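PDB 6G7N: extracellular solute-binding protein, family 1, which binds ferric iron, consistent with a role as the substrate-binding component of an ABC-type iron transporter. Local coordinates for residues D12-L17 / K262-G267. Sequence-based numbering, arbitrary orientation.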
loop_
_atom_site.group_PDB
_atom_site.type_symbol
_atom_site.label_atom_id
_atom_site.label_comp_id
_atom_site.label_asym_id
_atom_site.label_seq_id
_atom_site.Cartn_x
_atom_site.Cartn_y
_atom_site.Cartn_z
ATOM N N ASP A 12 -1.215 11.682 -13.147
ATOM C CA ASP A 12 -1.637 12.313 -14.415
ATOM C C ASP A 12 -2.210 11.332 -15.421
ATOM O O ASP A 12 -3.164 11.634 -16.147
ATOM C CB ASP A 12 -0.435 13.045 -15.054
ATOM C CG ASP A 12 -0.844 14.031 -16.152
ATOM O OD1 ASP A 12 -1.839 14.748 -15.955
ATOM O OD2 ASP A 12 -0.160 14.110 -17.197
ATOM N N THR A 13 -1.597 10.156 -15.480
ATOM C CA THR A 13 -2.033 9.121 -16.388
ATOM C C THR A 13 -3.470 8.624 -16.084
ATOM O O THR A 13 -4.117 8.064 -16.978
ATOM C CB THR A 13 -1.030 7.955 -16.382
ATOM O OG1 THR A 13 -0.763 7.569 -15.032
ATOM C CG2 THR A 13 0.289 8.338 -17.059
ATOM N N ASP A 14 -3.988 8.886 -14.882
ATOM C CA ASP A 14 -5.347 8.500 -14.545
ATOM C C ASP A 14 -6.399 9.311 -15.300
ATOM O O ASP A 14 -7.539 8.892 -15.369
ATOM C CB ASP A 14 -5.612 8.623 -13.026
ATOM C CG ASP A 14 -4.774 7.656 -12.176
ATOM O OD1 ASP A 14 -4.364 6.604 -12.704
ATOM O OD2 ASP A 14 -4.537 7.947 -10.978
ATOM N N GLN A 15 -6.019 10.446 -15.885
ATOM C CA GLN A 15 -7.006 11.158 -16.750
ATOM C C GLN A 15 -7.581 10.278 -17.882
ATOM O O GLN A 15 -8.753 10.390 -18.221
ATOM C CB GLN A 15 -6.408 12.428 -17.334
ATOM C CG GLN A 15 -7.461 13.340 -17.960
ATOM C CD GLN A 15 -8.467 13.861 -16.954
ATOM O OE1 GLN A 15 -8.081 14.357 -15.917
ATOM N NE2 GLN A 15 -9.769 13.719 -17.238
ATOM N N ALA A 16 -6.789 9.313 -18.360
ATOM C CA ALA A 16 -7.293 8.340 -19.366
ATOM C C ALA A 16 -8.432 7.479 -18.825
ATOM O O ALA A 16 -9.376 7.169 -19.529
ATOM C CB ALA A 16 -6.167 7.453 -19.887
ATOM N N LEU A 17 -8.326 7.119 -17.551
ATOM C CA LEU A 17 -9.347 6.363 -16.925
ATOM C C LEU A 17 -10.625 7.218 -16.772
ATOM O O LEU A 17 -11.711 6.731 -17.073
ATOM C CB LEU A 17 -8.734 5.870 -15.618
ATOM C CG LEU A 17 -9.463 4.859 -14.824
ATOM C CD1 LEU A 17 -8.475 4.044 -14.029
ATOM C CD2 LEU A 17 -10.416 5.616 -13.922
ATOM N N LYS A 262 -5.425 -2.026 -15.750
ATOM C CA LYS A 262 -4.106 -1.763 -16.338
ATOM C C LYS A 262 -3.687 -0.310 -16.105
ATOM O O LYS A 262 -2.574 -0.037 -15.626
ATOM C CB LYS A 262 -4.124 -2.075 -17.820
ATOM C CG LYS A 262 -2.833 -1.728 -18.540
ATOM C CD LYS A 262 -2.897 -2.023 -20.036
ATOM C CE LYS A 262 -1.655 -1.564 -20.786
ATOM N NZ LYS A 262 -0.437 -2.252 -20.312
ATOM N N ILE A 263 -4.530 0.640 -16.469
ATOM C CA ILE A 263 -4.139 2.038 -16.388
ATOM C C ILE A 263 -3.889 2.447 -14.937
ATOM O O ILE A 263 -2.878 3.104 -14.643
ATOM C CB ILE A 263 -5.229 2.937 -16.988
ATOM C CG1 ILE A 263 -5.364 2.724 -18.501
ATOM C CG2 ILE A 263 -4.949 4.405 -16.679
ATOM C CD1 ILE A 263 -6.645 3.256 -19.103
ATOM N N PHE A 264 -4.784 2.055 -14.041
ATOM C CA PHE A 264 -4.682 2.492 -12.659
ATOM C C PHE A 264 -3.465 1.873 -11.986
ATOM O O PHE A 264 -2.734 2.562 -11.258
ATOM C CB PHE A 264 -5.958 2.121 -11.905
ATOM C CG PHE A 264 -5.985 2.605 -10.488
ATOM C CD1 PHE A 264 -6.034 3.961 -10.179
ATOM C CD2 PHE A 264 -5.879 1.695 -9.438
ATOM C CE1 PHE A 264 -6.047 4.381 -8.862
ATOM C CE2 PHE A 264 -5.869 2.124 -8.133
ATOM C CZ PHE A 264 -5.970 3.465 -7.853
ATOM N N SER A 265 -3.253 0.571 -12.174
ATOM C CA SER A 265 -2.127 -0.083 -11.513
ATOM C C SER A 265 -0.804 0.415 -12.088
ATOM O O SER A 265 0.134 0.756 -11.355
ATOM C CB SER A 265 -2.253 -1.614 -11.608
ATOM O OG SER A 265 -3.520 -2.057 -11.139
ATOM N N GLU A 266 -0.711 0.485 -13.411
ATOM C CA GLU A 266 0.530 0.858 -14.046
ATOM C C GLU A 266 0.920 2.293 -13.787
ATOM O O GLU A 266 2.119 2.598 -13.766
ATOM C CB GLU A 266 0.506 0.528 -15.531
ATOM C CG GLU A 266 0.474 -0.975 -15.742
ATOM C CD GLU A 266 0.549 -1.403 -17.182
ATOM O OE1 GLU A 266 0.677 -0.544 -18.099
ATOM O OE2 GLU A 266 0.460 -2.637 -17.411
ATOM N N GLY A 267 -0.051 3.152 -13.477
ATOM C CA GLY A 267 0.217 4.549 -13.185
ATOM C C GLY A 267 1.153 4.734 -11.987
ATOM O O GLY A 267 1.818 5.765 -11.882
HETATM O O HOH W 1 -2.673 5.895 -14.597
HETATM O O HOH W 2 1.769 7.590 -13.930
HETATM O O HOH W 3 -2.449 5.301 -11.183
#
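I263 meets the turn of 12-17 with both its branches. CG2, anti to the backbone N (chi1 puts CG1 at -67°), rests 3.8 Å from the carbonyl oxygen T13 O and also touches L17 CB, while CD1 at the end of the other branch reaches A16 CB at a looser 4.3 Å. Its carbonyl oxygen works through solvent: the first of three bridging waters lies 2.8 Å from I263 O and is shared with T13 OG1 and D14 OD1.

F264 is buried next to it. L17 CD1 packs 3.8 Å from F264 CB, at the root of the aromatic side chain, and L17 itself continues onto F251, Y254 and L255 of helix 245-255. D14 OD1 approaches CD1 of the F264 ring obliquely at 4.0 Å, with the carboxylate plane turned 29° from that of the ring. R9 makes a cation-pi contact with this ring and also hydrogen-bonds F264 O. A further water lies within hydrogen-bonding distance of both F264 O and D14 OD1, so OD1 has two waters beside it, while OD2 accepts from the backbone N of Y11, three residues earlier.

G267 closes the walk with its CA 3.7 Å from T13 OG1. The remaining water bonds T13 OG1 and donates to G267 O, 2.7 Å away, giving that hydroxyl a second water partner.

No direct hydrogen bond crosses between the segments: an apolar patch and three waters join the start of helix 15-25 to the end of helix 258-266. The arrangement belongs to the periplasmic-binding-protein fold, here beside its ligand cleft, with the F264 side chain about 8 Å from bound D-alanine or D-glutamate and R9 belonging to that pocket.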